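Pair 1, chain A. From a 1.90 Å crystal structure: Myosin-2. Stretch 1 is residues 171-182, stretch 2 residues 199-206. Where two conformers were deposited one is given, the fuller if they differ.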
# COMPACT_ATOMS: atom_id res chain seq x y z
N GLN A 171 2.01 -11.84 6.33
CA GLN A 171 2.63 -12.66 7.35
C GLN A 171 1.75 -13.90 7.53
O GLN A 171 2.25 -15.02 7.69
CB GLN A 171 2.81 -11.89 8.67
CG GLN A 171 3.73 -12.60 9.70
CD GLN A 171 5.19 -12.23 9.54
OE1 GLN A 171 5.52 -11.13 9.09
NE2 GLN A 171 6.09 -13.16 9.89
N LYS A 172 0.45 -13.69 7.47
CA LYS A 172 -0.53 -14.75 7.68
C LYS A 172 -0.56 -15.79 6.54
O LYS A 172 -0.74 -16.98 6.76
CB LYS A 172 -1.93 -14.10 7.83
CG LYS A 172 -3.05 -15.13 8.21
CD LYS A 172 -4.45 -14.46 8.24
CE LYS A 172 -5.46 -15.43 8.86
NZ LYS A 172 -6.87 -15.11 8.54
N LYS A 173 -0.42 -15.32 5.30
CA LYS A 173 -0.65 -16.20 4.14
C LYS A 173 0.61 -16.63 3.41
O LYS A 173 0.65 -17.76 2.91
CB LYS A 173 -1.58 -15.51 3.15
CG LYS A 173 -2.87 -15.09 3.83
CD LYS A 173 -3.88 -14.47 2.92
CE LYS A 173 -5.15 -14.15 3.72
NZ LYS A 173 -6.22 -13.71 2.81
N ALA A 174 1.60 -15.76 3.32
CA ALA A 174 2.72 -15.95 2.40
C ALA A 174 3.65 -17.02 2.89
O ALA A 174 4.27 -17.79 2.12
CB ALA A 174 3.47 -14.62 2.21
N ILE A 175 3.79 -17.10 4.20
CA ILE A 175 4.68 -18.11 4.72
C ILE A 175 4.19 -19.51 4.38
O ILE A 175 4.95 -20.37 3.91
CB ILE A 175 4.84 -17.95 6.27
CG1 ILE A 175 5.72 -16.72 6.55
CG2 ILE A 175 5.45 -19.20 6.87
CD1 ILE A 175 5.79 -16.34 8.07
N ASN A 176 2.91 -19.76 4.60
CA ASN A 176 2.40 -21.08 4.25
C ASN A 176 2.44 -21.28 2.72
O ASN A 176 2.82 -22.33 2.22
CB ASN A 176 0.98 -21.27 4.77
CG ASN A 176 0.53 -22.73 4.67
OD1 ASN A 176 -0.25 -23.11 3.79
ND2 ASN A 176 1.04 -23.55 5.56
N ALA A 177 2.03 -20.25 1.98
CA ALA A 177 1.95 -20.37 0.52
C ALA A 177 3.33 -20.60 -0.13
O ALA A 177 3.48 -21.46 -1.00
CB ALA A 177 1.30 -19.11 -0.06
N VAL A 178 4.32 -19.81 0.27
CA VAL A 178 5.64 -19.89 -0.36
C VAL A 178 6.46 -21.06 0.18
O VAL A 178 7.03 -21.82 -0.59
CB VAL A 178 6.41 -18.57 -0.15
CG1 VAL A 178 7.85 -18.66 -0.62
CG2 VAL A 178 5.67 -17.39 -0.88
N VAL A 179 6.51 -21.19 1.51
CA VAL A 179 7.46 -22.11 2.16
C VAL A 179 6.90 -23.51 2.34
O VAL A 179 7.59 -24.50 2.15
CB VAL A 179 7.88 -21.52 3.54
CG1 VAL A 179 8.83 -22.46 4.27
CG2 VAL A 179 8.59 -20.17 3.32
N ILE A 180 5.63 -23.60 2.70
CA ILE A 180 5.06 -24.87 3.12
C ILE A 180 4.21 -25.55 2.04
O ILE A 180 4.34 -26.75 1.83
CB ILE A 180 4.17 -24.69 4.41
CG1 ILE A 180 4.99 -24.10 5.56
CG2 ILE A 180 3.52 -26.04 4.82
CD1 ILE A 180 6.09 -25.06 6.08
N SER A 181 3.29 -24.81 1.40
CA SER A 181 2.35 -25.43 0.44
C SER A 181 3.10 -26.06 -0.74
O SER A 181 4.08 -25.51 -1.24
CB SER A 181 1.32 -24.43 -0.12
OG SER A 181 1.88 -23.65 -1.17
N GLU A 182 2.62 -27.22 -1.17
CA GLU A 182 3.29 -27.93 -2.23
C GLU A 182 2.73 -27.53 -3.56
O GLU A 182 1.56 -27.78 -3.86
CB GLU A 182 3.19 -29.44 -2.02
CG GLU A 182 3.99 -29.91 -0.83
CD GLU A 182 4.04 -31.41 -0.73
OE1 GLU A 182 2.99 -32.02 -0.46
OE2 GLU A 182 5.13 -31.99 -0.95
N GLU A 199 -3.34 -24.90 3.46
CA GLU A 199 -4.44 -23.94 3.55
C GLU A 199 -4.25 -22.77 2.58
O GLU A 199 -5.01 -22.64 1.62
CB GLU A 199 -4.60 -23.42 4.97
CG GLU A 199 -5.77 -22.44 5.14
CD GLU A 199 -5.79 -21.79 6.52
OE1 GLU A 199 -6.78 -21.08 6.82
OE2 GLU A 199 -4.82 -21.99 7.28
N TYR A 200 -3.27 -21.90 2.83
CA TYR A 200 -2.99 -20.83 1.84
C TYR A 200 -2.01 -21.35 0.78
O TYR A 200 -1.05 -22.05 1.10
CB TYR A 200 -2.43 -19.58 2.49
CG TYR A 200 -3.39 -18.97 3.47
CD1 TYR A 200 -4.55 -18.36 3.03
CD2 TYR A 200 -3.17 -19.06 4.84
CE1 TYR A 200 -5.45 -17.82 3.93
CE2 TYR A 200 -4.07 -18.54 5.74
CZ TYR A 200 -5.21 -17.92 5.28
OH TYR A 200 -6.10 -17.39 6.18
N THR A 201 -2.29 -21.02 -0.48
CA THR A 201 -1.44 -21.46 -1.60
C THR A 201 -0.97 -20.24 -2.38
O THR A 201 -1.48 -19.14 -2.17
CB THR A 201 -2.18 -22.39 -2.54
OG1 THR A 201 -3.24 -21.66 -3.16
CG2 THR A 201 -2.77 -23.60 -1.78
N MET A 202 -0.05 -20.45 -3.31
CA MET A 202 0.41 -19.38 -4.18
C MET A 202 -0.73 -18.71 -4.91
O MET A 202 -0.66 -17.51 -5.20
CB MET A 202 1.42 -19.90 -5.20
CG MET A 202 2.75 -20.21 -4.64
SD MET A 202 3.35 -18.87 -3.60
CE MET A 202 3.57 -17.47 -4.74
N ASP A 203 -1.78 -19.46 -5.23
CA ASP A 203 -2.94 -18.80 -5.83
C ASP A 203 -3.52 -17.71 -4.95
O ASP A 203 -4.03 -16.71 -5.44
CB ASP A 203 -4.03 -19.81 -6.15
CG ASP A 203 -3.74 -20.56 -7.43
OD1 ASP A 203 -3.07 -19.99 -8.33
OD2 ASP A 203 -4.19 -21.72 -7.53
N ASP A 204 -3.47 -17.91 -3.64
CA ASP A 204 -4.02 -16.90 -2.76
C ASP A 204 -3.12 -15.69 -2.77
O ASP A 204 -3.61 -14.56 -2.66
CB ASP A 204 -4.17 -17.41 -1.33
CG ASP A 204 -5.10 -18.59 -1.24
OD1 ASP A 204 -6.21 -18.51 -1.80
OD2 ASP A 204 -4.67 -19.61 -0.68
N ILE A 205 -1.82 -15.92 -2.88
CA ILE A 205 -0.87 -14.81 -2.91
C ILE A 205 -1.00 -14.01 -4.21
O ILE A 205 -0.96 -12.76 -4.22
CB ILE A 205 0.59 -15.32 -2.77
CG1 ILE A 205 0.75 -16.06 -1.43
CG2 ILE A 205 1.57 -14.16 -2.84
CD1 ILE A 205 0.34 -15.18 -0.18
N LEU A 206 -1.13 -14.73 -5.32
CA LEU A 206 -1.32 -14.04 -6.59
C LEU A 206 -2.63 -13.24 -6.59
O LEU A 206 -2.68 -12.12 -7.10
CB LEU A 206 -1.30 -15.06 -7.74
CG LEU A 206 0.10 -15.68 -7.84
CD1 LEU A 206 0.04 -16.81 -8.84
CD2 LEU A 206 1.06 -14.64 -8.31
O HOH W 1 1.08 -23.28 -3.76

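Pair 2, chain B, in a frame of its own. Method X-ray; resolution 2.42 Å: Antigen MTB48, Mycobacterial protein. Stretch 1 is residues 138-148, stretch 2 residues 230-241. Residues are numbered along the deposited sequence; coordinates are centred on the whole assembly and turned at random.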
# COMPACT_ATOMS: atom_id res chain seq x y z
N ASP B 138 -0.40 37.04 -8.89
CA ASP B 138 0.63 37.93 -9.42
C ASP B 138 1.94 37.16 -9.64
O ASP B 138 2.29 36.30 -8.83
CB ASP B 138 0.85 39.09 -8.46
CG ASP B 138 2.04 39.95 -8.85
OD1 ASP B 138 3.19 39.57 -8.53
OD2 ASP B 138 1.82 41.02 -9.47
N TRP B 139 2.66 37.45 -10.71
CA TRP B 139 3.81 36.62 -11.08
C TRP B 139 4.98 36.73 -10.10
O TRP B 139 5.67 35.74 -9.86
CB TRP B 139 4.29 36.94 -12.50
CG TRP B 139 4.99 38.25 -12.70
CD1 TRP B 139 4.42 39.43 -13.07
CD2 TRP B 139 6.40 38.50 -12.59
NE1 TRP B 139 5.39 40.41 -13.19
CE2 TRP B 139 6.61 39.86 -12.90
CE3 TRP B 139 7.50 37.71 -12.25
CZ2 TRP B 139 7.87 40.44 -12.88
CZ3 TRP B 139 8.76 38.29 -12.23
CH2 TRP B 139 8.93 39.64 -12.54
N GLU B 140 5.21 37.91 -9.54
CA GLU B 140 6.30 38.03 -8.58
C GLU B 140 5.89 37.29 -7.30
O GLU B 140 6.69 36.56 -6.72
CB GLU B 140 6.63 39.49 -8.27
CG GLU B 140 6.57 40.41 -9.49
CD GLU B 140 6.97 41.85 -9.17
OE1 GLU B 140 7.38 42.12 -8.01
OE2 GLU B 140 6.89 42.71 -10.08
N ALA B 141 4.64 37.46 -6.90
CA ALA B 141 4.11 36.77 -5.73
C ALA B 141 4.24 35.26 -5.90
O ALA B 141 4.58 34.56 -4.95
CB ALA B 141 2.67 37.14 -5.50
N ALA B 142 3.97 34.77 -7.10
CA ALA B 142 4.01 33.33 -7.34
C ALA B 142 5.46 32.83 -7.42
O ALA B 142 5.78 31.76 -6.90
CB ALA B 142 3.25 32.99 -8.60
N ALA B 143 6.32 33.61 -8.06
CA ALA B 143 7.73 33.27 -8.15
C ALA B 143 8.32 33.13 -6.75
O ALA B 143 9.08 32.20 -6.47
CB ALA B 143 8.49 34.33 -8.95
N ARG B 144 7.93 34.04 -5.86
CA ARG B 144 8.38 34.05 -4.48
C ARG B 144 7.98 32.77 -3.77
O ARG B 144 8.79 32.13 -3.11
CB ARG B 144 7.79 35.27 -3.75
CG ARG B 144 8.38 35.58 -2.38
CD ARG B 144 9.11 36.93 -2.42
NE ARG B 144 8.38 37.90 -3.23
CZ ARG B 144 8.91 38.99 -3.77
NH1 ARG B 144 10.20 39.26 -3.60
NH2 ARG B 144 8.16 39.81 -4.49
N ILE B 145 6.71 32.40 -3.92
CA ILE B 145 6.18 31.21 -3.29
C ILE B 145 6.89 29.98 -3.82
O ILE B 145 7.30 29.11 -3.06
CB ILE B 145 4.66 31.09 -3.53
CG1 ILE B 145 3.92 32.13 -2.72
CG2 ILE B 145 4.15 29.69 -3.19
CD1 ILE B 145 2.49 32.26 -3.13
N ILE B 146 7.04 29.91 -5.14
CA ILE B 146 7.71 28.78 -5.78
C ILE B 146 9.16 28.66 -5.29
O ILE B 146 9.62 27.57 -4.94
CB ILE B 146 7.69 28.92 -7.32
CG1 ILE B 146 6.27 28.71 -7.84
CG2 ILE B 146 8.60 27.91 -7.98
CD1 ILE B 146 6.07 29.17 -9.25
N HIS B 147 9.88 29.78 -5.23
CA HIS B 147 11.31 29.66 -5.00
C HIS B 147 11.71 29.75 -3.54
O HIS B 147 12.85 29.45 -3.20
CB HIS B 147 12.04 30.70 -5.85
CG HIS B 147 12.06 30.34 -7.30
ND1 HIS B 147 13.08 29.63 -7.88
CD2 HIS B 147 11.14 30.55 -8.28
CE1 HIS B 147 12.80 29.43 -9.16
NE2 HIS B 147 11.63 29.98 -9.42
N SER B 148 10.77 30.06 -2.66
CA SER B 148 11.07 30.03 -1.24
C SER B 148 10.92 28.60 -0.71
O SER B 148 11.27 28.30 0.43
CB SER B 148 10.17 30.99 -0.47
OG SER B 148 8.92 30.40 -0.21
N ASN B 230 9.46 26.73 -16.39
CA ASN B 230 8.79 27.70 -17.25
C ASN B 230 8.23 28.91 -16.52
O ASN B 230 7.84 29.87 -17.17
CB ASN B 230 7.64 27.03 -18.01
CG ASN B 230 8.13 25.94 -18.91
OD1 ASN B 230 9.31 25.89 -19.27
ND2 ASN B 230 7.22 25.03 -19.29
N HIS B 231 8.15 28.86 -15.20
CA HIS B 231 7.59 30.00 -14.48
C HIS B 231 8.67 31.04 -14.28
O HIS B 231 9.84 30.69 -14.15
CB HIS B 231 7.00 29.57 -13.14
CG HIS B 231 6.21 30.64 -12.47
ND1 HIS B 231 6.79 31.65 -11.75
CD2 HIS B 231 4.87 30.88 -12.44
CE1 HIS B 231 5.85 32.46 -11.28
NE2 HIS B 231 4.68 32.00 -11.68
N PRO B 232 8.29 32.32 -14.27
CA PRO B 232 9.30 33.33 -13.94
C PRO B 232 9.99 33.01 -12.61
O PRO B 232 9.35 32.54 -11.67
CB PRO B 232 8.47 34.61 -13.86
CG PRO B 232 7.39 34.38 -14.86
CD PRO B 232 7.04 32.93 -14.73
N THR B 233 11.29 33.25 -12.56
CA THR B 233 12.07 32.91 -11.38
C THR B 233 12.11 34.06 -10.41
O THR B 233 11.70 35.18 -10.73
CB THR B 233 13.50 32.54 -11.74
OG1 THR B 233 14.11 33.64 -12.43
CG2 THR B 233 13.50 31.29 -12.62
N LEU B 234 12.59 33.79 -9.21
CA LEU B 234 12.69 34.82 -8.20
C LEU B 234 13.75 35.80 -8.67
O LEU B 234 13.62 37.00 -8.47
CB LEU B 234 13.00 34.22 -6.83
CG LEU B 234 12.88 35.19 -5.65
CD1 LEU B 234 11.59 36.00 -5.73
CD2 LEU B 234 12.96 34.45 -4.33
N GLU B 235 14.78 35.27 -9.33
CA GLU B 235 15.80 36.11 -9.95
C GLU B 235 15.18 37.02 -11.02
O GLU B 235 15.65 38.13 -11.22
CB GLU B 235 16.92 35.25 -10.57
CG GLU B 235 18.05 36.08 -11.18
CD GLU B 235 19.23 35.27 -11.73
OE1 GLU B 235 19.19 34.01 -11.69
OE2 GLU B 235 20.21 35.91 -12.18
N ASN B 236 14.13 36.55 -11.69
CA ASN B 236 13.44 37.40 -12.66
C ASN B 236 12.84 38.61 -11.96
O ASN B 236 12.81 39.70 -12.52
CB ASN B 236 12.34 36.64 -13.40
CG ASN B 236 12.88 35.70 -14.46
OD1 ASN B 236 12.20 34.76 -14.88
ND2 ASN B 236 14.11 35.93 -14.88
N VAL B 237 12.38 38.43 -10.72
CA VAL B 237 11.88 39.55 -9.94
C VAL B 237 12.98 40.60 -9.71
O VAL B 237 12.77 41.80 -9.92
CB VAL B 237 11.33 39.10 -8.58
CG1 VAL B 237 10.75 40.29 -7.83
CG2 VAL B 237 10.29 38.01 -8.76
N ARG B 238 14.15 40.13 -9.29
CA ARG B 238 15.27 41.02 -9.09
C ARG B 238 15.64 41.69 -10.40
O ARG B 238 15.80 42.91 -10.46
CB ARG B 238 16.48 40.27 -8.52
CG ARG B 238 17.78 41.07 -8.62
CD ARG B 238 18.91 40.46 -7.80
NE ARG B 238 20.02 41.41 -7.70
CZ ARG B 238 21.06 41.42 -8.53
NH1 ARG B 238 21.16 40.53 -9.51
NH2 ARG B 238 22.02 42.34 -8.37
N GLU B 239 15.76 40.89 -11.45
CA GLU B 239 16.18 41.38 -12.75
C GLU B 239 15.21 42.42 -13.28
O GLU B 239 15.61 43.36 -13.97
CB GLU B 239 16.32 40.23 -13.73
CG GLU B 239 17.46 39.28 -13.43
CD GLU B 239 17.46 38.07 -14.33
OE1 GLU B 239 16.40 37.75 -14.91
OE2 GLU B 239 18.53 37.43 -14.44
N PHE B 240 13.93 42.28 -12.95
CA PHE B 240 12.93 43.24 -13.41
C PHE B 240 13.20 44.61 -12.82
O PHE B 240 13.02 45.62 -13.48
CB PHE B 240 11.52 42.77 -13.07
CG PHE B 240 10.45 43.64 -13.64
CD1 PHE B 240 10.11 43.55 -14.98
CD2 PHE B 240 9.79 44.57 -12.85
CE1 PHE B 240 9.12 44.36 -15.52
CE2 PHE B 240 8.80 45.38 -13.38
CZ PHE B 240 8.47 45.27 -14.72
N GLU B 241 13.64 44.63 -11.57
CA GLU B 241 13.92 45.88 -10.87
C GLU B 241 15.25 46.49 -11.30
O GLU B 241 15.34 47.68 -11.59
CB GLU B 241 13.92 45.65 -9.36
CG GLU B 241 13.82 46.93 -8.55
CD GLU B 241 12.46 47.08 -7.88
OE1 GLU B 241 11.52 46.34 -8.25
OE2 GLU B 241 12.34 47.96 -6.99
O HOH W 2 10.37 29.26 -11.83

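Both pairs set a helix against a short loop that leads into a second helix. The helix axes approach to 8.7 Å in pair 1 and 8.9 Å in pair 2. Their directions differ by 134° and 139°, so each pair runs closer to antiparallel than to parallel. Fourteen central residues superpose with an RMSD of 1.0 Å.

The second helix starts the same way in both. A:Thr201 matches B:Thr233, and each is an N-cap with chi1 in the p well. The A:Thr201 cap is weak: A:Asp203 N lies 3.4 Å from A:Thr201 OG1. In pair 2, B:Asn236 N donates to B:Thr233 OG1 at 3.0 Å. A return bond is shared by matched residues. A:Thr201 N donates to A:Asp204 OD2 at 2.8 Å, and B:Thr233 N donates to B:Asn236 OD1 at 2.9 Å. Aspartate and asparagine both supply the needed acceptor oxygen.

A matched alanine lies at the centre of each contact. A:Ala177 and B:Ala143 both point toward the partner stretch, and their small side chains let the loop come close. A:Ala177 CB is 3.4 Å from A:Thr201 C. B:Ala143 CB is 3.4 Å from B:Pro232 O. A branched residue packs on each alanine: A:Ile205 and B:Val237 are matched, with side-chain centres 0.1 Å apart. A:Ile205 CG1 reaches A:Ala177 CB at 3.4 Å, whereas B:Val237 CG2 stays 4.1 Å from B:Ala143 CB. The longer isoleucine also extends CD1 to 3.6 Å from A:Ala174 CA. The valine instead sits as a knob among B:Trp139, B:Glu140, B:Ala143 and B:Arg144.

The aromatic residue changes sides. In pair 1 it is on the loop: A:Tyr200 covers the aliphatic chain of A:Lys173. A:Lys173 CG lies 3.7 Å from the centroid of the A:Tyr200 ring, over its face. A:Lys172 NZ adds a weak hydrogen bond to A:Tyr200 OH at 3.4 Å. In pair 2 the matched residues are B:Pro232 and B:Trp139, so the ring is on the first helix. B:Trp139 CE3 meets B:Pro232 CB at 3.6 Å. The far side of the indole meets B:Phe240 edge-to-face, with planes at 82°.

The loop residue before this position also differs. A:Glu199 is poorly ordered and contributes little. Its match, B:His231, is buried. B:Ile146 CD1 lies 3.6 Å from the centroid of the B:His231 ring, over one face. The ring is held by B:His231 ND1, which donates to B:Pro232 O at 2.7 Å.

Each contact includes a water. In pair 1, water 1 donates to A:Ser181 OG at 2.7 Å and accepts from A:Met202 N at 3.1 Å, joining the end of one helix to the start of the other. In pair 2, water 2 lies 2.8 Å from B:His147 NE2 and donates to B:His231 O at 2.8 Å. No direct hydrogen bond crosses pair 2, which buries 669 Å² against 535 Å² in pair 1.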